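Integral membrane indolylacetylinositol arabinosyltransferase EmbB (Mycolicibacterium smegmatis MC2 155, PDB 7BVC) probably transfers arabinose units during polymerisation of the arabinan of cell-wall arabinogalactan, as a membrane-embedded arabinosyltransferase of the emb family. Local coordinates at residues H857-I862 / N915-R920; L738-S743 / S1034-Q1039; T882-Y887 / V902-V907. All blocks are in the same frame, centred on the assembly; numbering follows the deposited sequence.

Contact 1 (H857-I862 / N915-R920)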
ATOM      1  N   HIS B 857     -23.889 -39.228   5.834  1.00 76.94           N
ATOM      2  CA  HIS B 857     -22.436 -39.386   5.932  1.00 76.94           C
ATOM      3  C   HIS B 857     -21.806 -39.235   4.551  1.00 76.94           C
ATOM      4  O   HIS B 857     -21.244 -40.193   4.005  1.00 76.94           O
ATOM      5  CB  HIS B 857     -22.079 -40.743   6.538  1.00 76.94           C
ATOM      6  CG  HIS B 857     -22.617 -40.954   7.917  1.00 76.94           C
ATOM      7  ND1 HIS B 857     -22.069 -40.354   9.031  1.00 76.94           N
ATOM      8  CD2 HIS B 857     -23.651 -41.703   8.366  1.00 76.94           C
ATOM      9  CE1 HIS B 857     -22.745 -40.723  10.104  1.00 76.94           C
ATOM     10  NE2 HIS B 857     -23.710 -41.542   9.727  1.00 76.94           N
ATOM     11  N   PRO B 858     -21.878 -38.045   3.952  1.00 70.19           N
ATOM     12  CA  PRO B 858     -21.387 -37.890   2.580  1.00 70.19           C
ATOM     13  C   PRO B 858     -19.921 -37.494   2.472  1.00 70.19           C
ATOM     14  O   PRO B 858     -19.606 -36.578   1.707  1.00 70.19           O
ATOM     15  CB  PRO B 858     -22.288 -36.780   2.036  1.00 70.19           C
ATOM     16  CG  PRO B 858     -22.459 -35.884   3.227  1.00 70.19           C
ATOM     17  CD  PRO B 858     -22.456 -36.784   4.455  1.00 70.19           C
ATOM     18  N   LEU B 859     -19.016 -38.162   3.184  1.00 62.98           N
ATOM     19  CA  LEU B 859     -17.618 -37.752   3.133  1.00 62.98           C
ATOM     20  C   LEU B 859     -16.702 -38.898   3.536  1.00 62.98           C
ATOM     21  O   LEU B 859     -17.075 -39.762   4.333  1.00 62.98           O
ATOM     22  CB  LEU B 859     -17.349 -36.545   4.041  1.00 62.98           C
ATOM     23  CG  LEU B 859     -17.402 -35.142   3.436  1.00 62.98           C
ATOM     24  CD1 LEU B 859     -17.270 -34.102   4.526  1.00 62.98           C
ATOM     25  CD2 LEU B 859     -16.315 -34.960   2.395  1.00 62.98           C
ATOM     26  N   VAL B 860     -15.497 -38.886   2.967  1.00 64.06           N
ATOM     27  CA  VAL B 860     -14.359 -39.659   3.449  1.00 64.06           C
ATOM     28  C   VAL B 860     -13.196 -38.684   3.575  1.00 64.06           C
ATOM     29  O   VAL B 860     -12.804 -38.056   2.585  1.00 64.06           O
ATOM     30  CB  VAL B 860     -13.998 -40.821   2.508  1.00 64.06           C
ATOM     31  CG1 VAL B 860     -12.619 -41.363   2.837  1.00 64.06           C
ATOM     32  CG2 VAL B 860     -15.043 -41.921   2.596  1.00 64.06           C
ATOM     33  N   VAL B 861     -12.657 -38.542   4.779  1.00 62.30           N
ATOM     34  CA  VAL B 861     -11.699 -37.480   5.053  1.00 62.30           C
ATOM     35  C   VAL B 861     -10.388 -38.086   5.530  1.00 62.30           C
ATOM     36  O   VAL B 861     -10.361 -39.138   6.176  1.00 62.30           O
ATOM     37  CB  VAL B 861     -12.259 -36.473   6.082  1.00 62.30           C
ATOM     38  CG1 VAL B 861     -12.409 -37.121   7.448  1.00 62.30           C
ATOM     39  CG2 VAL B 861     -11.392 -35.237   6.157  1.00 62.30           C
ATOM     40  N   ILE B 862      -9.288 -37.420   5.183  1.00 63.04           N
ATOM     41  CA  ILE B 862      -7.946 -37.845   5.573  1.00 63.04           C
ATOM     42  C   ILE B 862      -7.207 -36.643   6.144  1.00 63.04           C
ATOM     43  O   ILE B 862      -7.063 -35.624   5.464  1.00 63.04           O
ATOM     44  CB  ILE B 862      -7.162 -38.440   4.393  1.00 63.04           C
ATOM     45  CG1 ILE B 862      -7.768 -39.774   3.960  1.00 63.04           C
ATOM     46  CG2 ILE B 862      -5.698 -38.622   4.759  1.00 63.04           C
ATOM     47  CD1 ILE B 862      -7.030 -40.419   2.814  1.00 63.04           C
ATOM     48  N   ASN B 915      -7.563 -31.212   6.414  1.00 62.63           N
ATOM     49  CA  ASN B 915      -8.431 -32.319   6.039  1.00 62.63           C
ATOM     50  C   ASN B 915      -8.545 -32.387   4.523  1.00 62.63           C
ATOM     51  O   ASN B 915      -8.832 -31.377   3.872  1.00 62.63           O
ATOM     52  CB  ASN B 915      -9.817 -32.157   6.664  1.00 62.63           C
ATOM     53  CG  ASN B 915      -9.860 -32.598   8.111  1.00 62.63           C
ATOM     54  OD1 ASN B 915      -9.173 -33.535   8.508  1.00 62.63           O
ATOM     55  ND2 ASN B 915     -10.676 -31.923   8.911  1.00 62.63           N
ATOM     56  N   LEU B 916      -8.321 -33.574   3.969  1.00 63.66           N
ATOM     57  CA  LEU B 916      -8.526 -33.847   2.557  1.00 63.66           C
ATOM     58  C   LEU B 916      -9.883 -34.515   2.407  1.00 63.66           C
ATOM     59  O   LEU B 916     -10.160 -35.515   3.079  1.00 63.66           O
ATOM     60  CB  LEU B 916      -7.430 -34.759   2.001  1.00 63.66           C
ATOM     61  CG  LEU B 916      -5.990 -34.590   2.494  1.00 63.66           C
ATOM     62  CD1 LEU B 916      -5.055 -35.517   1.736  1.00 63.66           C
ATOM     63  CD2 LEU B 916      -5.520 -33.154   2.389  1.00 63.66           C
ATOM     64  N   ARG B 917     -10.718 -33.960   1.531  1.00 62.92           N
ATOM     65  CA  ARG B 917     -12.103 -34.379   1.374  1.00 62.92           C
ATOM     66  C   ARG B 917     -12.254 -35.275   0.153  1.00 62.92           C
ATOM     67  O   ARG B 917     -11.657 -35.021  -0.896  1.00 62.92           O
ATOM     68  CB  ARG B 917     -13.028 -33.168   1.228  1.00 62.92           C
ATOM     69  CG  ARG B 917     -13.230 -32.347   2.493  1.00 62.92           C
ATOM     70  CD  ARG B 917     -12.152 -31.290   2.642  1.00 62.92           C
ATOM     71  NE  ARG B 917     -12.349 -30.460   3.825  1.00 62.92           N
ATOM     72  CZ  ARG B 917     -12.817 -29.218   3.791  1.00 62.92           C
ATOM     73  NH1 ARG B 917     -13.135 -28.660   2.633  1.00 62.92           N
ATOM     74  NH2 ARG B 917     -12.966 -28.532   4.916  1.00 62.92           N
ATOM     75  N   TYR B 918     -13.066 -36.320   0.295  1.00 65.87           N
ATOM     76  CA  TYR B 918     -13.437 -37.189  -0.818  1.00 65.87           C
ATOM     77  C   TYR B 918     -14.934 -37.438  -0.705  1.00 65.87           C
ATOM     78  O   TYR B 918     -15.374 -38.227   0.146  1.00 65.87           O
ATOM     79  CB  TYR B 918     -12.657 -38.502  -0.795  1.00 65.87           C
ATOM     80  CG  TYR B 918     -11.158 -38.330  -0.716  1.00 65.87           C
ATOM     81  CD1 TYR B 918     -10.432 -37.895  -1.813  1.00 65.87           C
ATOM     82  CD2 TYR B 918     -10.470 -38.605   0.456  1.00 65.87           C
ATOM     83  CE1 TYR B 918      -9.065 -37.740  -1.746  1.00 65.87           C
ATOM     84  CE2 TYR B 918      -9.103 -38.448   0.534  1.00 65.87           C
ATOM     85  CZ  TYR B 918      -8.407 -38.015  -0.571  1.00 65.87           C
ATOM     86  OH  TYR B 918      -7.043 -37.858  -0.504  1.00 65.87           O
ATOM     87  N   PRO B 919     -15.748 -36.763  -1.511  1.00 67.88           N
ATOM     88  CA  PRO B 919     -17.192 -36.995  -1.448  1.00 67.88           C
ATOM     89  C   PRO B 919     -17.529 -38.410  -1.877  1.00 67.88           C
ATOM     90  O   PRO B 919     -16.933 -38.960  -2.806  1.00 67.88           O
ATOM     91  CB  PRO B 919     -17.761 -35.962  -2.427  1.00 67.88           C
ATOM     92  CG  PRO B 919     -16.630 -35.648  -3.344  1.00 67.88           C
ATOM     93  CD  PRO B 919     -15.390 -35.751  -2.518  1.00 67.88           C
ATOM     94  N   ARG B 920     -18.500 -39.002  -1.189  1.00 74.10           N
ATOM     95  CA  ARG B 920     -18.874 -40.378  -1.484  1.00 74.10           C
ATOM     96  C   ARG B 920     -19.777 -40.496  -2.706  1.00 74.10           C
ATOM     97  O   ARG B 920     -20.355 -41.564  -2.934  1.00 74.10           O
ATOM     98  CB  ARG B 920     -19.548 -41.023  -0.270  1.00 74.10           C
ATOM     99  CG  ARG B 920     -19.151 -42.479  -0.088  1.00 74.10           C
ATOM    100  CD  ARG B 920     -20.127 -43.240   0.782  1.00 74.10           C
ATOM    101  NE  ARG B 920     -20.145 -42.746   2.154  1.00 74.10           N
ATOM    102  CZ  ARG B 920     -20.824 -43.324   3.136  1.00 74.10           C
ATOM    103  NH1 ARG B 920     -21.534 -44.417   2.901  1.00 74.10           N
ATOM    104  NH2 ARG B 920     -20.789 -42.813   4.358  1.00 74.10           N
TER

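Contact 2 (L738-S743 / S1034-Q1039)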
ATOM      1  N   LEU B 738     -21.816 -28.091   8.799  1.00 54.18           N
ATOM      2  CA  LEU B 738     -21.810 -29.314   9.586  1.00 54.18           C
ATOM      3  C   LEU B 738     -20.527 -29.376  10.399  1.00 54.18           C
ATOM      4  O   LEU B 738     -19.438 -29.137   9.867  1.00 54.18           O
ATOM      5  CB  LEU B 738     -21.933 -30.544   8.684  1.00 54.18           C
ATOM      6  CG  LEU B 738     -23.115 -30.540   7.715  1.00 54.18           C
ATOM      7  CD1 LEU B 738     -22.907 -31.565   6.619  1.00 54.18           C
ATOM      8  CD2 LEU B 738     -24.416 -30.800   8.452  1.00 54.18           C
ATOM      9  N   VAL B 739     -20.655 -29.701  11.683  1.00 58.19           N
ATOM     10  CA  VAL B 739     -19.540 -29.700  12.620  1.00 58.19           C
ATOM     11  C   VAL B 739     -19.365 -31.104  13.184  1.00 58.19           C
ATOM     12  O   VAL B 739     -20.347 -31.820  13.406  1.00 58.19           O
ATOM     13  CB  VAL B 739     -19.760 -28.668  13.750  1.00 58.19           C
ATOM     14  CG1 VAL B 739     -20.996 -29.011  14.562  1.00 58.19           C
ATOM     15  CG2 VAL B 739     -18.538 -28.581  14.646  1.00 58.19           C
ATOM     16  N   GLU B 740     -18.107 -31.504  13.387  1.00 64.36           N
ATOM     17  CA  GLU B 740     -17.801 -32.789  14.003  1.00 64.36           C
ATOM     18  C   GLU B 740     -17.703 -32.600  15.509  1.00 64.36           C
ATOM     19  O   GLU B 740     -16.728 -31.996  15.982  1.00 64.36           O
ATOM     20  CB  GLU B 740     -16.493 -33.350  13.463  1.00 64.36           C
ATOM     21  CG  GLU B 740     -16.495 -33.686  11.986  1.00 64.36           C
ATOM     22  CD  GLU B 740     -15.164 -34.251  11.526  1.00 64.36           C
ATOM     23  OE1 GLU B 740     -14.237 -34.342  12.355  1.00 64.36           O
ATOM     24  OE2 GLU B 740     -15.033 -34.582  10.330  1.00 64.36           O
ATOM     25  N   PRO B 741     -18.670 -33.075  16.296  1.00 65.38           N
ATOM     26  CA  PRO B 741     -18.557 -32.954  17.757  1.00 65.38           C
ATOM     27  C   PRO B 741     -17.304 -33.627  18.295  1.00 65.38           C
ATOM     28  O   PRO B 741     -16.489 -32.992  18.969  1.00 65.38           O
ATOM     29  CB  PRO B 741     -19.829 -33.642  18.264  1.00 65.38           C
ATOM     30  CG  PRO B 741     -20.781 -33.558  17.121  1.00 65.38           C
ATOM     31  CD  PRO B 741     -19.936 -33.708  15.896  1.00 65.38           C
ATOM     32  N   ASP B 742     -17.142 -34.912  17.997  1.00 68.99           N
ATOM     33  CA  ASP B 742     -15.961 -35.679  18.380  1.00 68.99           C
ATOM     34  C   ASP B 742     -15.261 -36.144  17.110  1.00 68.99           C
ATOM     35  O   ASP B 742     -15.761 -37.031  16.410  1.00 68.99           O
ATOM     36  CB  ASP B 742     -16.339 -36.864  19.265  1.00 68.99           C
ATOM     37  CG  ASP B 742     -15.164 -37.782  19.545  1.00 68.99           C
ATOM     38  OD1 ASP B 742     -14.237 -37.359  20.264  1.00 68.99           O
ATOM     39  OD2 ASP B 742     -15.170 -38.927  19.046  1.00 68.99           O
ATOM     40  N   SER B 743     -14.108 -35.554  16.815  1.00 67.95           N
ATOM     41  CA  SER B 743     -13.362 -35.888  15.603  1.00 67.95           C
ATOM     42  C   SER B 743     -12.463 -37.101  15.817  1.00 67.95           C
ATOM     43  O   SER B 743     -11.269 -37.077  15.532  1.00 67.95           O
ATOM     44  CB  SER B 743     -12.548 -34.684  15.144  1.00 67.95           C
ATOM     45  OG  SER B 743     -11.529 -34.375  16.077  1.00 67.95           O
ATOM     46  N   SER B1034     -13.573 -29.416  13.470  1.00 58.73           N
ATOM     47  CA  SER B1034     -13.675 -29.784  12.064  1.00 58.73           C
ATOM     48  C   SER B1034     -15.070 -29.447  11.547  1.00 58.73           C
ATOM     49  O   SER B1034     -16.067 -29.993  12.031  1.00 58.73           O
ATOM     50  CB  SER B1034     -13.371 -31.265  11.867  1.00 58.73           C
ATOM     51  OG  SER B1034     -12.021 -31.559  12.185  1.00 58.73           O
ATOM     52  N   THR B1035     -15.133 -28.558  10.558  1.00 55.18           N
ATOM     53  CA  THR B1035     -16.387 -28.069  10.005  1.00 55.18           C
ATOM     54  C   THR B1035     -16.332 -28.116   8.485  1.00 55.18           C
ATOM     55  O   THR B1035     -15.276 -27.886   7.887  1.00 55.18           O
ATOM     56  CB  THR B1035     -16.677 -26.637  10.466  1.00 55.18           C
ATOM     57  OG1 THR B1035     -15.498 -25.840  10.311  1.00 55.18           O
ATOM     58  CG2 THR B1035     -17.106 -26.619  11.921  1.00 55.18           C
ATOM     59  N   TYR B1036     -17.474 -28.409   7.868  1.00 55.18           N
ATOM     60  CA  TYR B1036     -17.588 -28.476   6.418  1.00 55.18           C
ATOM     61  C   TYR B1036     -18.874 -27.801   5.968  1.00 55.18           C
ATOM     62  O   TYR B1036     -19.925 -27.963   6.594  1.00 55.18           O
ATOM     63  CB  TYR B1036     -17.572 -29.924   5.912  1.00 55.18           C
ATOM     64  CG  TYR B1036     -16.567 -30.819   6.595  1.00 55.18           C
ATOM     65  CD1 TYR B1036     -15.227 -30.795   6.236  1.00 55.18           C
ATOM     66  CD2 TYR B1036     -16.960 -31.694   7.595  1.00 55.18           C
ATOM     67  CE1 TYR B1036     -14.309 -31.617   6.859  1.00 55.18           C
ATOM     68  CE2 TYR B1036     -16.050 -32.516   8.221  1.00 55.18           C
ATOM     69  CZ  TYR B1036     -14.729 -32.474   7.850  1.00 55.18           C
ATOM     70  OH  TYR B1036     -13.826 -33.296   8.478  1.00 55.18           O
ATOM     71  N   LEU B1037     -18.788 -27.051   4.873  1.00 53.15           N
ATOM     72  CA  LEU B1037     -19.965 -26.438   4.274  1.00 53.15           C
ATOM     73  C   LEU B1037     -20.701 -27.483   3.444  1.00 53.15           C
ATOM     74  O   LEU B1037     -20.119 -28.077   2.532  1.00 53.15           O
ATOM     75  CB  LEU B1037     -19.568 -25.241   3.416  1.00 53.15           C
ATOM     76  CG  LEU B1037     -20.718 -24.467   2.774  1.00 53.15           C
ATOM     77  CD1 LEU B1037     -21.660 -23.937   3.839  1.00 53.15           C
ATOM     78  CD2 LEU B1037     -20.182 -23.334   1.921  1.00 53.15           C
ATOM     79  N   SER B1038     -21.972 -27.710   3.765  1.00 52.88           N
ATOM     80  CA  SER B1038     -22.727 -28.791   3.145  1.00 52.88           C
ATOM     81  C   SER B1038     -22.840 -28.595   1.639  1.00 52.88           C
ATOM     82  O   SER B1038     -23.191 -27.512   1.165  1.00 52.88           O
ATOM     83  CB  SER B1038     -24.119 -28.880   3.768  1.00 52.88           C
ATOM     84  OG  SER B1038     -24.896 -29.875   3.129  1.00 52.88           O
ATOM     85  N   GLN B1039     -22.520 -29.652   0.892  1.00 55.48           N
ATOM     86  CA  GLN B1039     -22.655 -29.769  -0.559  1.00 55.48           C
ATOM     87  C   GLN B1039     -21.702 -28.873  -1.335  1.00 55.48           C
ATOM     88  O   GLN B1039     -21.703 -28.922  -2.570  1.00 55.48           O
ATOM     89  CB  GLN B1039     -24.086 -29.489  -1.040  1.00 55.48           C
ATOM     90  CG  GLN B1039     -25.141 -30.387  -0.420  1.00 55.48           C
ATOM     91  CD  GLN B1039     -24.961 -31.845  -0.790  1.00 55.48           C
ATOM     92  OE1 GLN B1039     -24.354 -32.169  -1.809  1.00 55.48           O
ATOM     93  NE2 GLN B1039     -25.487 -32.735   0.043  1.00 55.48           N
TER

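Contact 3 (T882-Y887 / V902-V907)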
ATOM      1  N   THR B 882       1.676 -36.078  -4.050  1.00 76.55           N
ATOM      2  CA  THR B 882       0.332 -36.613  -4.223  1.00 76.55           C
ATOM      3  C   THR B 882      -0.079 -37.495  -3.055  1.00 76.55           C
ATOM      4  O   THR B 882       0.722 -38.278  -2.537  1.00 76.55           O
ATOM      5  CB  THR B 882       0.219 -37.418  -5.523  1.00 76.55           C
ATOM      6  OG1 THR B 882       1.089 -38.553  -5.463  1.00 76.55           O
ATOM      7  CG2 THR B 882       0.603 -36.557  -6.711  1.00 76.55           C
ATOM      8  N   VAL B 883      -1.336 -37.345  -2.644  1.00 72.85           N
ATOM      9  CA  VAL B 883      -2.022 -38.283  -1.764  1.00 72.85           C
ATOM     10  C   VAL B 883      -3.412 -38.500  -2.344  1.00 72.85           C
ATOM     11  O   VAL B 883      -4.194 -37.549  -2.451  1.00 72.85           O
ATOM     12  CB  VAL B 883      -2.116 -37.778  -0.314  1.00 72.85           C
ATOM     13  CG1 VAL B 883      -2.954 -38.734   0.521  1.00 72.85           C
ATOM     14  CG2 VAL B 883      -0.731 -37.628   0.286  1.00 72.85           C
ATOM     15  N   ASP B 884      -3.717 -39.740  -2.719  1.00 72.09           N
ATOM     16  CA  ASP B 884      -4.984 -40.040  -3.372  1.00 72.09           C
ATOM     17  C   ASP B 884      -5.722 -41.149  -2.637  1.00 72.09           C
ATOM     18  O   ASP B 884      -5.329 -41.541  -1.534  1.00 72.09           O
ATOM     19  CB  ASP B 884      -4.759 -40.423  -4.835  1.00 72.09           C
ATOM     20  CG  ASP B 884      -4.530 -39.216  -5.722  1.00 72.09           C
ATOM     21  OD1 ASP B 884      -4.726 -38.081  -5.245  1.00 72.09           O
ATOM     22  OD2 ASP B 884      -4.154 -39.400  -6.899  1.00 72.09           O
ATOM     23  N   LEU B 885      -6.796 -41.657  -3.236  1.00 72.45           N
ATOM     24  CA  LEU B 885      -7.650 -42.633  -2.567  1.00 72.45           C
ATOM     25  C   LEU B 885      -8.095 -43.663  -3.592  1.00 72.45           C
ATOM     26  O   LEU B 885      -8.871 -43.341  -4.496  1.00 72.45           O
ATOM     27  CB  LEU B 885      -8.855 -41.950  -1.931  1.00 72.45           C
ATOM     28  CG  LEU B 885      -9.545 -42.740  -0.827  1.00 72.45           C
ATOM     29  CD1 LEU B 885      -8.825 -42.508   0.484  1.00 72.45           C
ATOM     30  CD2 LEU B 885     -11.010 -42.362  -0.720  1.00 72.45           C
ATOM     31  N   GLU B 886      -7.616 -44.894  -3.452  1.00 77.76           N
ATOM     32  CA  GLU B 886      -8.020 -45.974  -4.339  1.00 77.76           C
ATOM     33  C   GLU B 886      -9.169 -46.757  -3.720  1.00 77.76           C
ATOM     34  O   GLU B 886      -9.162 -47.047  -2.521  1.00 77.76           O
ATOM     35  CB  GLU B 886      -6.843 -46.907  -4.623  1.00 77.76           C
ATOM     36  CG  GLU B 886      -5.978 -46.472  -5.787  1.00 77.76           C
ATOM     37  CD  GLU B 886      -5.407 -47.644  -6.552  1.00 77.76           C
ATOM     38  OE1 GLU B 886      -5.584 -48.793  -6.097  1.00 77.76           O
ATOM     39  OE2 GLU B 886      -4.783 -47.420  -7.608  1.00 77.76           O
ATOM     40  N   TYR B 887     -10.158 -47.093  -4.543  1.00 79.85           N
ATOM     41  CA  TYR B 887     -11.300 -47.882  -4.106  1.00 79.85           C
ATOM     42  C   TYR B 887     -11.373 -49.167  -4.914  1.00 79.85           C
ATOM     43  O   TYR B 887     -11.126 -49.169  -6.123  1.00 79.85           O
ATOM     44  CB  TYR B 887     -12.609 -47.097  -4.230  1.00 79.85           C
ATOM     45  CG  TYR B 887     -12.850 -46.454  -5.576  1.00 79.85           C
ATOM     46  CD1 TYR B 887     -13.458 -47.155  -6.606  1.00 79.85           C
ATOM     47  CD2 TYR B 887     -12.491 -45.133  -5.807  1.00 79.85           C
ATOM     48  CE1 TYR B 887     -13.691 -46.566  -7.830  1.00 79.85           C
ATOM     49  CE2 TYR B 887     -12.718 -44.536  -7.029  1.00 79.85           C
ATOM     50  CZ  TYR B 887     -13.318 -45.257  -8.037  1.00 79.85           C
ATOM     51  OH  TYR B 887     -13.546 -44.666  -9.258  1.00 79.85           O
ATOM     52  N   VAL B 902      -9.401 -41.164  -6.465  1.00 71.61           N
ATOM     53  CA  VAL B 902     -10.070 -39.899  -6.183  1.00 71.61           C
ATOM     54  C   VAL B 902      -9.029 -38.880  -5.744  1.00 71.61           C
ATOM     55  O   VAL B 902      -8.101 -39.210  -4.998  1.00 71.61           O
ATOM     56  CB  VAL B 902     -11.162 -40.057  -5.103  1.00 71.61           C
ATOM     57  CG1 VAL B 902     -11.998 -38.792  -5.004  1.00 71.61           C
ATOM     58  CG2 VAL B 902     -12.043 -41.258  -5.402  1.00 71.61           C
ATOM     59  N   THR B 903      -9.186 -37.626  -6.215  1.00 71.48           N
ATOM     60  CA  THR B 903      -8.312 -36.514  -5.874  1.00 71.48           C
ATOM     61  C   THR B 903      -8.941 -35.650  -4.787  1.00 71.48           C
ATOM     62  O   THR B 903     -10.163 -35.476  -4.750  1.00 71.48           O
ATOM     63  CB  THR B 903      -8.027 -35.653  -7.106  1.00 71.48           C
ATOM     64  OG1 THR B 903      -9.164 -34.828  -7.387  1.00 71.48           O
ATOM     65  CG2 THR B 903      -7.726 -36.529  -8.313  1.00 71.48           C
ATOM     66  N   PRO B 904      -8.137 -35.082  -3.891  1.00 70.01           N
ATOM     67  CA  PRO B 904      -8.686 -34.450  -2.690  1.00 70.01           C
ATOM     68  C   PRO B 904      -9.184 -33.032  -2.934  1.00 70.01           C
ATOM     69  O   PRO B 904      -8.979 -32.429  -3.988  1.00 70.01           O
ATOM     70  CB  PRO B 904      -7.491 -34.450  -1.735  1.00 70.01           C
ATOM     71  CG  PRO B 904      -6.326 -34.301  -2.636  1.00 70.01           C
ATOM     72  CD  PRO B 904      -6.664 -35.093  -3.875  1.00 70.01           C
ATOM     73  N   TYR B 905      -9.847 -32.507  -1.909  1.00 69.45           N
ATOM     74  CA  TYR B 905     -10.339 -31.134  -1.870  1.00 69.45           C
ATOM     75  C   TYR B 905      -9.547 -30.389  -0.801  1.00 69.45           C
ATOM     76  O   TYR B 905      -9.917 -30.398   0.377  1.00 69.45           O
ATOM     77  CB  TYR B 905     -11.835 -31.097  -1.568  1.00 69.45           C
ATOM     78  CG  TYR B 905     -12.729 -31.197  -2.777  1.00 69.45           C
ATOM     79  CD1 TYR B 905     -12.766 -30.185  -3.725  1.00 69.45           C
ATOM     80  CD2 TYR B 905     -13.555 -32.296  -2.961  1.00 69.45           C
ATOM     81  CE1 TYR B 905     -13.591 -30.273  -4.827  1.00 69.45           C
ATOM     82  CE2 TYR B 905     -14.381 -32.393  -4.059  1.00 69.45           C
ATOM     83  CZ  TYR B 905     -14.395 -31.382  -4.988  1.00 69.45           C
ATOM     84  OH  TYR B 905     -15.220 -31.482  -6.083  1.00 69.45           O
ATOM     85  N   ASP B 906      -8.457 -29.745  -1.209  1.00 73.20           N
ATOM     86  CA  ASP B 906      -7.647 -28.972  -0.279  1.00 73.20           C
ATOM     87  C   ASP B 906      -8.220 -27.571  -0.110  1.00 73.20           C
ATOM     88  O   ASP B 906      -8.576 -26.909  -1.088  1.00 73.20           O
ATOM     89  CB  ASP B 906      -6.200 -28.888  -0.764  1.00 73.20           C
ATOM     90  CG  ASP B 906      -5.475 -30.213  -0.655  1.00 73.20           C
ATOM     91  OD1 ASP B 906      -5.822 -31.007   0.239  1.00 73.20           O
ATOM     92  OD2 ASP B 906      -4.556 -30.464  -1.459  1.00 73.20           O
ATOM     93  N   VAL B 907      -8.325 -27.128   1.141  1.00 71.77           N
ATOM     94  CA  VAL B 907      -8.825 -25.790   1.429  1.00 71.77           C
ATOM     95  C   VAL B 907      -7.869 -25.072   2.377  1.00 71.77           C
ATOM     96  O   VAL B 907      -7.825 -23.837   2.415  1.00 71.77           O
ATOM     97  CB  VAL B 907     -10.251 -25.851   2.008  1.00 71.77           C
ATOM     98  CG1 VAL B 907     -10.241 -26.464   3.397  1.00 71.77           C
ATOM     99  CG2 VAL B 907     -10.891 -24.476   2.016  1.00 71.77           C
TER

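Contact 1 (H857-I862 / N915-R920)
An edge pairing in a four-stranded antiparallel sheet of the C-terminal domain joins strand 860-866 to strand 914-918, one of the two outermost strands of the sheet within this chain. The short segment axes approach to 4.6 Å at 155°, and the register runs V860-Y918, V861-R917, I862-L916. Two hydrogen-bonded pairs flank the non-hydrogen-bonded V861-R917 pair. At I862-L916 both bonds are sound, L916 N to I862 O being the shorter at 2.8 Å and nearly straight (168°). At V860-Y918 one of the two is weak: Y918 N to V860 O is bent to 128°.

V860, I862, L916 and Y918 share one face. I862 crosses the Y918 ring obliquely; its CG1 lies at the ring edge, and I862 CD1 stands 3.7 Å from Y918 CE2. On the other face V861 CG2, anti to the backbone N, comes within 3.5 Å of N915 CB. Beyond the strand, R920 bends at chi3 and brings NH2 to 2.7 Å from H857 O, beside the inverse gamma turn centred on P858.

L885 of strand 882-889 packs against V860, I862 and Y918, whereas Y1036 of strand 1028-1037 packs against R917, on the face of V861, and against L859 and N915.

Contact 2 (L738-S743 / S1034-Q1039)
Backbone hydrogen bonds carry most of this antiparallel pairing of strand 737-739 with the end of strand 1028-1037. L738 and Y1036 form a hydrogen-bonded pair: L738 N reaches Y1036 O at 2.9 Å with an almost straight N-H (175°), and Y1036 N returns a bond to L738 O. A third bond, E740 N to S1034 O at 2.9 Å, continues the pattern past the non-hydrogen-bonded pair V739-T1035. All three donors approach nearly along the C=O axis.

The polar side-chain contact is a hydrogen bond from Y1036 OH to E740 OE2, 2.6 Å long. E740, extended beyond CG (chi2 -179°), crosses the tyrosine obliquely, with carboxylate and ring planes 57° apart. OE2 lies at the ring edge and in its plane, while the hydroxyl meets OE2 from above the carboxylate plane. Both residues are buried, and the phenol O-H satisfies OE2, which would probably favour the charged carboxylate; E740 OE1 sits 3.2 Å from S1034 CB.

Apolar contacts are few. V739 CG2, anti to the backbone N, meets T1035 CG2 at 3.7 Å on the face away from the tyrosine.

The segments are 291 residues apart at their closest ends, so the pairing ties an early part of the C-terminal domain to a late one. Their strands are neighbours in a six-stranded mixed sheet, in the order 956-957, 737-739, 1028-1037, 1047-1053, with backbone hydrogen bonding between V739 and Q956. L1048 packs against V739 and T1035, whereas N915 and R917 of strand 914-918 lie against Y1036.

Contact 3 (T882-Y887 / V902-V907)
V902 and the Y887 ring cross at about a right angle. The valine places CG2 anti to its carbonyl carbon, and this methyl meets the ring at its edge, near the ring plane, with V902 CG2 3.7 Å from Y887 CE2. Y887 CG takes the crowded position between the backbone N and the carbonyl carbon (chi1 51°), which brings the far end of its side chain nearer to segment 902-907.

D884 crosses P904 obliquely, with D884 OD1 3.8 Å from P904 CD. V883 O and D884 OD1 are two acceptors 2.9 Å apart, not hydrogen-bonded, and the proline CD lies beside both.

L885 and V902 make a single antiparallel bridge. V902 N reaches L885 O at 3.0 Å, on a lone pair, with the N-H bent to 138°. The return bond from L885 N to V902 O is weak. Nearby, E886 forms salt bridges with R901 and R931.

Segment 902-907 is a loop between strands 897-898 and 914-918; V902 and P904 also pack on Y918, so it lies against both strand 882-889 and strand 914-918. One sound bond, one weak bond and apolar touches join it to strand 882-889, confining the strand-like pairing to a single bridge.

All three contacts lie in the C-terminal domain and are nested along the chain: contact 3 falls inside the loop closed by contact 1, which lies inside that closed by contact 2. Contacts 1 and 3, centres 9 Å apart, touch loop to strand, Y918 CE1 to P904 CA at 3.4 Å; their two four-stranded sheets pack through L885 against V860 and I862. Contact 2, in a separate mixed sheet, is centred 11 Å from contact 1 and meets it at R917 NH2 and Y1036 CD1, 3.5 Å apart. Contacts 2 and 3 have centres 19 Å and nearest atoms about 7 Å apart. Strand 914-918 turns L916 and Y918 toward strand 882-889 and R917 toward Y1036, so it lies between the other two sheets.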